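Side-chain contacts in amidohydrolase family protein (Acinetobacter baumannii, PDB 4I6K), which probably hydrolyses 2-pyrone-4,6-dicarboxylic acid or a related compound, as a member of the amidohydrolase family: residues Ile178-Phe181 with Gly182-Asp185; Asn223-Ile226 with Ala227-Tyr231; Ala230-Ile233 with Phe234-Lys237; Phe272-His275 with Glu276-Ile280. All blocks are in the same frame, centred on the assembly; numbering follows the deposited sequence. Where two conformers were deposited one is given.

Contact 1: Ile178-Phe181 with Gly182-Asp185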
# COMPACT_ATOMS: atom_id res chain seq x y z
N ILE A 178 2.13 -4.40 -4.01
CA ILE A 178 2.52 -3.23 -4.79
C ILE A 178 1.46 -2.13 -4.73
O ILE A 178 0.31 -2.37 -5.09
CB ILE A 178 2.87 -3.58 -6.26
CG1 ILE A 178 4.02 -4.60 -6.33
CG2 ILE A 178 3.23 -2.32 -7.05
CD1 ILE A 178 3.54 -6.01 -6.62
N ASP A 179 1.87 -0.95 -4.27
CA ASP A 179 0.99 0.21 -4.07
C ASP A 179 0.49 0.84 -5.38
O ASP A 179 1.25 0.97 -6.34
CB ASP A 179 1.73 1.29 -3.28
CG ASP A 179 1.88 0.94 -1.81
OD1 ASP A 179 2.74 1.56 -1.15
OD2 ASP A 179 1.14 0.06 -1.32
N HIS A 180 -0.79 1.22 -5.38
CA HIS A 180 -1.39 2.06 -6.43
C HIS A 180 -1.11 1.62 -7.87
O HIS A 180 -0.41 2.32 -8.63
CB HIS A 180 -0.97 3.52 -6.23
CG HIS A 180 -1.04 3.99 -4.81
ND1 HIS A 180 -2.05 3.61 -3.95
CD2 HIS A 180 -0.24 4.82 -4.10
CE1 HIS A 180 -1.85 4.17 -2.77
NE2 HIS A 180 -0.76 4.91 -2.83
N PHE A 181 -1.66 0.47 -8.25
CA PHE A 181 -1.51 -0.10 -9.59
C PHE A 181 -0.08 -0.22 -10.09
O PHE A 181 0.13 -0.49 -11.27
CB PHE A 181 -2.32 0.70 -10.62
CG PHE A 181 -3.78 0.81 -10.29
CD1 PHE A 181 -4.70 -0.04 -10.89
CD2 PHE A 181 -4.23 1.75 -9.38
CE1 PHE A 181 -6.05 0.06 -10.60
CE2 PHE A 181 -5.58 1.86 -9.09
CZ PHE A 181 -6.48 1.02 -9.70
N GLY A 182 0.90 -0.04 -9.20
CA GLY A 182 2.30 -0.08 -9.60
C GLY A 182 2.76 1.25 -10.15
O GLY A 182 3.78 1.34 -10.85
N ARG A 183 2.00 2.30 -9.85
CA ARG A 183 2.37 3.69 -10.17
C ARG A 183 2.77 3.89 -11.63
O ARG A 183 3.82 4.46 -11.93
CB ARG A 183 3.48 4.20 -9.25
CG ARG A 183 3.00 4.53 -7.81
CD ARG A 183 1.88 5.56 -7.81
NE ARG A 183 2.32 6.84 -8.38
CZ ARG A 183 2.87 7.82 -7.67
NH1 ARG A 183 3.04 7.69 -6.37
NH2 ARG A 183 3.26 8.95 -8.26
N VAL A 184 1.90 3.42 -12.52
CA VAL A 184 2.12 3.56 -13.96
C VAL A 184 2.64 4.97 -14.24
O VAL A 184 2.13 5.93 -13.67
CB VAL A 184 0.80 3.31 -14.73
CG1 VAL A 184 1.03 3.35 -16.23
CG2 VAL A 184 0.18 1.98 -14.32
N ASP A 185 3.66 5.09 -15.09
CA ASP A 185 4.15 6.43 -15.40
C ASP A 185 3.06 7.31 -15.99
O ASP A 185 2.34 6.91 -16.91
CB ASP A 185 5.33 6.42 -16.37
CG ASP A 185 5.95 7.81 -16.51
OD1 ASP A 185 6.36 8.37 -15.48
OD2 ASP A 185 6.01 8.34 -17.64
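Asp-179 and Gly-182 close one reverse turn, and His-180 and Arg-183 close a second that overlaps it. Gly-182 N donates to Asp-179 O at 3.1 Å, and Arg-183 N donates to His-180 O at 2.7 Å; in both bonds the donor stands above the plane of the carbonyl. The backbone from His-180 to Arg-183 keeps positive phi throughout, winding in the left-handed sense. Gly-182, at phi 84°, suits this path because it has no CB to press on the carbonyl of Phe-181. Ile-178 CG2 packs 3.5 Å from Gly-182 CA.

The turn follows strand 176-178 at the C-terminal end of the parallel barrel, where amidohydrolases carry their active sites. Here His-180 NE2 is hydrogen-bonded to a bound citric acid, probably taken up from the crystallisation liquor, while ND1 is engaged by Ser-212, so both ring nitrogens have partners and the ring's rotation is fixed. Asp-179 turns its carboxylate to a salt bridge with Arg-123.

Arg-183 bends at chi2 (-57°), which brings its aliphatic CD to the edge of the imidazole, near the ring plane, 3.8 Å from His-180 CB. Val-184 rests one methyl, CG2, 3.9 Å from Phe-181 O and packs the other on Ile-226. With CG anti to the carbonyl carbon (chi1 -57°), Phe-181 sends its ring away from the turn, onto Ala-227, Ala-230 and Phe-234 of helix 222-237.

Contact 2: Asn223-Ile226 with Ala227-Tyr231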
# COMPACT_ATOMS: atom_id res chain seq x y z
N ASN A 223 -6.52 9.30 -15.87
CA ASN A 223 -6.03 8.41 -14.82
C ASN A 223 -6.98 7.27 -14.43
O ASN A 223 -6.53 6.24 -13.93
CB ASN A 223 -5.63 9.22 -13.58
CG ASN A 223 -6.77 10.05 -13.02
OD1 ASN A 223 -7.94 9.73 -13.20
ND2 ASN A 223 -6.42 11.12 -12.32
N ILE A 224 -8.27 7.44 -14.66
CA ILE A 224 -9.22 6.38 -14.36
C ILE A 224 -9.21 5.34 -15.47
O ILE A 224 -9.46 4.15 -15.23
CB ILE A 224 -10.66 6.93 -14.18
CG1 ILE A 224 -10.62 8.37 -13.65
CG2 ILE A 224 -11.45 6.04 -13.24
CD1 ILE A 224 -11.98 9.07 -13.63
N ASN A 225 -8.98 5.79 -16.69
CA ASN A 225 -8.83 4.85 -17.77
C ASN A 225 -7.58 4.00 -17.67
O ASN A 225 -7.63 2.80 -17.82
CB ASN A 225 -8.90 5.56 -19.11
CG ASN A 225 -9.06 4.61 -20.24
OD1 ASN A 225 -8.17 4.44 -21.06
ND2 ASN A 225 -10.20 3.93 -20.27
N ILE A 226 -6.46 4.64 -17.37
CA ILE A 226 -5.23 3.94 -17.03
C ILE A 226 -5.55 2.90 -15.96
O ILE A 226 -5.34 1.71 -16.17
CB ILE A 226 -4.17 4.91 -16.53
CG1 ILE A 226 -3.83 5.90 -17.64
CG2 ILE A 226 -2.92 4.16 -16.09
CD1 ILE A 226 -3.48 5.20 -18.95
N ALA A 227 -6.08 3.35 -14.82
CA ALA A 227 -6.50 2.41 -13.77
C ALA A 227 -7.32 1.23 -14.33
O ALA A 227 -7.07 0.07 -14.00
CB ALA A 227 -7.28 3.15 -12.68
N GLN A 228 -8.28 1.52 -15.19
CA GLN A 228 -9.13 0.50 -15.81
C GLN A 228 -8.35 -0.51 -16.69
O GLN A 228 -8.62 -1.72 -16.67
CB GLN A 228 -10.24 1.18 -16.62
CG GLN A 228 -11.63 0.68 -16.32
CD GLN A 228 -12.70 1.65 -16.79
OE1 GLN A 228 -13.80 1.70 -16.24
NE2 GLN A 228 -12.37 2.44 -17.81
N GLN A 229 -7.40 -0.00 -17.48
CA GLN A 229 -6.57 -0.86 -18.31
C GLN A 229 -5.70 -1.77 -17.45
O GLN A 229 -5.60 -2.98 -17.70
CB GLN A 229 -5.65 -0.01 -19.17
CG GLN A 229 -6.33 0.77 -20.27
CD GLN A 229 -5.32 1.35 -21.23
OE1 GLN A 229 -4.63 0.61 -21.94
NE2 GLN A 229 -5.21 2.68 -21.24
N ALA A 230 -5.05 -1.18 -16.45
CA ALA A 230 -4.16 -1.92 -15.56
C ALA A 230 -4.95 -3.04 -14.91
O ALA A 230 -4.51 -4.18 -14.87
CB ALA A 230 -3.56 -1.00 -14.52
N TYR A 231 -6.15 -2.72 -14.43
CA TYR A 231 -7.03 -3.72 -13.85
C TYR A 231 -7.30 -4.86 -14.82
O TYR A 231 -7.14 -6.04 -14.46
CB TYR A 231 -8.35 -3.09 -13.40
CG TYR A 231 -9.33 -4.07 -12.78
CD1 TYR A 231 -9.09 -4.62 -11.51
CD2 TYR A 231 -10.49 -4.46 -13.45
CE1 TYR A 231 -9.97 -5.52 -10.92
CE2 TYR A 231 -11.39 -5.36 -12.86
CZ TYR A 231 -11.12 -5.89 -11.61
OH TYR A 231 -12.00 -6.78 -11.03
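Four carbonyls, from Asn-223 to Ile-226, each receive an amide N-H from the residue four places on. Ala-227 N reaches Asn-223 O at 3.1 Å and Gln-228 N reaches Ile-224 O at 2.9 Å. Gln-229 N meets Asn-225 O at 2.8 Å, and Ala-230 N meets Ile-226 O at 2.9 Å in an almost straight bond (176°). Tyr-231 N continues the ladder to Ala-227 O.

This is the first half of helix 222-237, the crossover between strands 207-210 and 243-244 of the barrel. Ala-227 lies on its buried side, where a lone methyl fits against Phe-214 and Ile-270. Asn-223, also buried, satisfies ND2 through Gly-218 O in the preceding loop.

Polar side chains suit the outer side. Asn-225 has CG anti to the backbone N (chi1 -167°), which places OD1 beside the amide of Gln-229. Gln-229 NE2 donates to it only weakly, at 3.4 Å, with the two amide planes turned 44° apart. Ile-226 crosses the Gln-229 chain at a slant, its CD1 3.8 Å from Gln-229 NE2, while Ile-226 CG2 packs on Val-184.

Contact 3: Ala230-Ile233 with Phe234-Lys237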
# COMPACT_ATOMS: atom_id res chain seq x y z
N ALA A 230 -5.05 -1.18 -16.45
CA ALA A 230 -4.16 -1.92 -15.56
C ALA A 230 -4.95 -3.04 -14.91
O ALA A 230 -4.51 -4.18 -14.87
CB ALA A 230 -3.56 -1.00 -14.52
N TYR A 231 -6.15 -2.72 -14.43
CA TYR A 231 -7.03 -3.72 -13.85
C TYR A 231 -7.30 -4.86 -14.82
O TYR A 231 -7.14 -6.04 -14.46
CB TYR A 231 -8.35 -3.09 -13.40
CG TYR A 231 -9.33 -4.07 -12.78
CD1 TYR A 231 -9.09 -4.62 -11.51
CD2 TYR A 231 -10.49 -4.46 -13.45
CE1 TYR A 231 -9.97 -5.52 -10.92
CE2 TYR A 231 -11.39 -5.36 -12.86
CZ TYR A 231 -11.12 -5.89 -11.61
OH TYR A 231 -12.00 -6.78 -11.03
N ASN A 232 -7.69 -4.53 -16.04
CA ASN A 232 -7.99 -5.56 -17.04
C ASN A 232 -6.79 -6.44 -17.28
O ASN A 232 -6.91 -7.67 -17.32
CB ASN A 232 -8.43 -4.95 -18.37
CG ASN A 232 -9.74 -4.21 -18.27
OD1 ASN A 232 -10.14 -3.51 -19.20
ND2 ASN A 232 -10.43 -4.35 -17.14
N ILE A 233 -5.63 -5.82 -17.44
CA ILE A 233 -4.39 -6.59 -17.58
C ILE A 233 -4.23 -7.58 -16.41
O ILE A 233 -4.09 -8.78 -16.62
CB ILE A 233 -3.18 -5.66 -17.69
CG1 ILE A 233 -3.26 -4.87 -19.00
CG2 ILE A 233 -1.87 -6.42 -17.62
CD1 ILE A 233 -2.16 -3.84 -19.17
N PHE A 234 -4.28 -7.08 -15.18
CA PHE A 234 -4.22 -7.94 -13.99
C PHE A 234 -5.17 -9.13 -14.10
O PHE A 234 -4.81 -10.26 -13.77
CB PHE A 234 -4.57 -7.14 -12.73
CG PHE A 234 -3.71 -5.93 -12.50
CD1 PHE A 234 -2.45 -5.83 -13.09
CD2 PHE A 234 -4.14 -4.90 -11.67
CE1 PHE A 234 -1.65 -4.71 -12.86
CE2 PHE A 234 -3.34 -3.78 -11.43
CZ PHE A 234 -2.10 -3.69 -12.04
N LYS A 235 -6.39 -8.85 -14.54
CA LYS A 235 -7.39 -9.89 -14.72
C LYS A 235 -6.90 -10.97 -15.66
O LYS A 235 -6.89 -12.15 -15.31
CB LYS A 235 -8.68 -9.30 -15.29
CG LYS A 235 -9.92 -9.87 -14.67
CD LYS A 235 -10.51 -8.85 -13.72
CE LYS A 235 -11.16 -7.70 -14.49
NZ LYS A 235 -12.50 -8.06 -15.06
N GLU A 236 -6.49 -10.58 -16.86
CA GLU A 236 -6.09 -11.54 -17.87
C GLU A 236 -4.84 -12.31 -17.46
O GLU A 236 -4.62 -13.44 -17.91
CB GLU A 236 -5.86 -10.84 -19.20
CG GLU A 236 -7.06 -10.03 -19.63
CD GLU A 236 -6.67 -8.75 -20.35
OE1 GLU A 236 -5.46 -8.54 -20.59
OE2 GLU A 236 -7.58 -7.95 -20.66
N LYS A 237 -4.02 -11.71 -16.60
CA LYS A 237 -2.78 -12.37 -16.20
C LYS A 237 -3.11 -13.48 -15.21
O LYS A 237 -2.29 -14.36 -14.96
CB LYS A 237 -1.78 -11.38 -15.62
CG LYS A 237 -1.08 -10.53 -16.69
CD LYS A 237 -0.02 -9.58 -16.11
CE LYS A 237 1.23 -10.29 -15.51
NZ LYS A 237 1.92 -11.25 -16.44
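The carbonyl oxygen of Ala-230 stands over the centre of the Phe-234 ring, 3.0 Å above its plane, and at the same time accepts the Phe-234 backbone N-H. The oxygen is bonded to the N-H; over the ring it merely packs closely, gaining little electrostatically. The hydrogen bond, Phe-234 N to Ala-230 O, is 2.9 Å long and practically straight (179°). The ring reaches its position because CG is anti to the carbonyl carbon (chi1 -57°) and chi2 is only -22°, so the phenyl folds back along its own helix and lays a face on the preceding turn. Ala-230 suits the place since its small methyl fits beside the ring's far end, CB lying 3.9 Å from Phe-234 CZ.

The other bonds of the turn are regular: Lys-235 N to Tyr-231 O at 2.9 Å, Glu-236 N to Asn-232 O at 3.0 Å, and Lys-237 N to Ile-233 O at 2.9 Å. Lys-235 bends at chi2, chi3 and chi4 and crosses the Tyr-231 ring, though its CE is modelled too close to that ring for the detail to be trusted. Both polar ends, the phenol and the ammonium, go to the carboxylate of Glu-276. On another side Ile-233 and Lys-237 run side by side in the same direction, with Ile-233 CG2 4.0 Å from Lys-237 CD; the lysine thus uses its aliphatic part as a hydrocarbon neighbour.

Phe-234 also packs on Tyr-195, Leu-199 and Leu-243, and such aromatic and aliphatic filling between neighbouring helices and the strands is typical of the outer layer of a parallel (beta/alpha)8 barrel.

Contact 4: Phe272-His275 with Glu276-Ile280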
# COMPACT_ATOMS: atom_id res chain seq x y z
N PHE A 272 -16.43 -2.82 -12.04
CA PHE A 272 -17.87 -2.80 -12.20
C PHE A 272 -18.57 -4.06 -11.67
O PHE A 272 -19.61 -3.97 -11.00
CB PHE A 272 -18.21 -2.58 -13.68
CG PHE A 272 -19.66 -2.32 -13.91
CD1 PHE A 272 -20.31 -2.82 -15.02
CD2 PHE A 272 -20.39 -1.59 -12.97
CE1 PHE A 272 -21.65 -2.58 -15.22
CE2 PHE A 272 -21.74 -1.35 -13.16
CZ PHE A 272 -22.37 -1.84 -14.29
N ASP A 273 -18.00 -5.22 -11.95
CA ASP A 273 -18.61 -6.49 -11.58
C ASP A 273 -18.57 -6.74 -10.07
O ASP A 273 -17.50 -6.76 -9.45
CB ASP A 273 -17.92 -7.63 -12.34
CG ASP A 273 -18.40 -9.00 -11.90
OD1 ASP A 273 -18.94 -9.11 -10.78
OD2 ASP A 273 -18.23 -9.96 -12.67
N LYS A 274 -19.76 -6.92 -9.49
CA LYS A 274 -19.90 -6.98 -8.03
C LYS A 274 -19.35 -8.27 -7.40
O LYS A 274 -19.00 -8.28 -6.22
CB LYS A 274 -21.35 -6.73 -7.60
CG LYS A 274 -21.52 -6.73 -6.07
CD LYS A 274 -22.97 -6.91 -5.61
CE LYS A 274 -23.06 -7.34 -4.14
NZ LYS A 274 -22.69 -8.78 -3.92
N HIS A 275 -19.29 -9.35 -8.17
CA HIS A 275 -18.62 -10.54 -7.69
C HIS A 275 -17.15 -10.20 -7.47
O HIS A 275 -16.57 -10.56 -6.44
CB HIS A 275 -18.74 -11.70 -8.69
CG HIS A 275 -20.13 -11.94 -9.18
ND1 HIS A 275 -21.18 -12.24 -8.33
CD2 HIS A 275 -20.65 -11.96 -10.43
CE1 HIS A 275 -22.28 -12.41 -9.03
NE2 HIS A 275 -21.99 -12.25 -10.31
N GLU A 276 -16.56 -9.49 -8.43
CA GLU A 276 -15.17 -9.07 -8.33
C GLU A 276 -14.94 -8.05 -7.21
O GLU A 276 -13.90 -8.06 -6.55
CB GLU A 276 -14.70 -8.50 -9.66
CG GLU A 276 -14.65 -9.54 -10.75
CD GLU A 276 -14.26 -8.93 -12.08
OE1 GLU A 276 -13.97 -7.72 -12.11
OE2 GLU A 276 -14.27 -9.66 -13.10
N GLN A 277 -15.91 -7.18 -7.01
CA GLN A 277 -15.84 -6.25 -5.89
C GLN A 277 -15.80 -7.02 -4.56
O GLN A 277 -15.07 -6.66 -3.65
CB GLN A 277 -17.01 -5.26 -5.93
CG GLN A 277 -16.94 -4.22 -7.07
CD GLN A 277 -18.20 -3.37 -7.15
OE1 GLN A 277 -19.12 -3.54 -6.35
NE2 GLN A 277 -18.24 -2.45 -8.10
N CYS A 278 -16.57 -8.11 -4.47
CA CYS A 278 -16.58 -8.92 -3.26
C CYS A 278 -15.20 -9.54 -2.97
O CYS A 278 -14.73 -9.52 -1.83
CB CYS A 278 -17.68 -9.98 -3.32
SG CYS A 278 -19.38 -9.30 -3.22
N LEU A 279 -14.55 -10.09 -4.00
CA LEU A 279 -13.24 -10.68 -3.82
C LEU A 279 -12.28 -9.61 -3.36
O LEU A 279 -11.52 -9.79 -2.41
CB LEU A 279 -12.72 -11.29 -5.12
CG LEU A 279 -13.22 -12.66 -5.59
CD1 LEU A 279 -12.41 -13.06 -6.80
CD2 LEU A 279 -13.09 -13.71 -4.49
N ILE A 280 -12.27 -8.50 -4.08
CA ILE A 280 -11.35 -7.40 -3.81
C ILE A 280 -11.57 -6.73 -2.45
O ILE A 280 -10.62 -6.43 -1.77
CB ILE A 280 -11.35 -6.37 -4.95
CG1 ILE A 280 -10.95 -7.05 -6.25
CG2 ILE A 280 -10.42 -5.24 -4.67
CD1 ILE A 280 -10.90 -6.19 -7.44
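Hydrogen bonds come first: Asp-273 takes the backbone N-H groups of His-275 and Glu-276 on its OD1. His-275 N lies 2.6 Å from Asp-273 OD1 in a bent bond (131°), whereas Glu-276 N, 3.4 Å from the same OD1, is held weakly. CG lies anti to the Asp-273 backbone N (chi1 174°), which swings the carboxylate back over the start of the helix. The main chain adds Gln-277 N to Asp-273 O at 2.9 Å, Cys-278 N to Lys-274 O at 3.0 Å and Leu-279 N to His-275 O at 3.2 Å. Gln-277 NE2 donates to Val-271 O.

Asp-273 is thus the N-cap of helix 274-289, the last of the chain, after helix 260-270. Aspartate suits the position: it is short, and its charge probably also interacts well with the positive end of the helix dipole.

Among charged groups, the Asp-273 and Glu-276 carboxylates stack nearly parallel, planes 15° apart, with Asp-273 OD2 4.0 Å from Glu-276 OE2. Their repulsion is probably offset by the capping bonds on one and by Lys-235 and Tyr-231 on the other.

As for packing, the extended Gln-277 chain crosses Lys-274 at about a right angle, OE1 lying 4.0 Å from Lys-274 CG.

In the fold
Of the four, contact 1 alone meets the bound citric acid, probably a crystallisation component, through His-180; the other three lead outward from it. Behind the site, Phe-181 and Val-184 pack on the helix of contact 2: Phe-181 CE1 is 3.6 Å from Ala-227 O, and Val-184 CG1 is 4.0 Å from Ile-226 CG2. Contacts 2 and 3 are successive parts of that helix and share Ala-230 and Tyr-231. From there the path passes to the capped helix of contact 4 through a salt bridge, Lys-235 NZ to Glu-276 OE2 at 3.1 Å. Contacts 1 and 4 do not touch, their centres being about 20 Å apart.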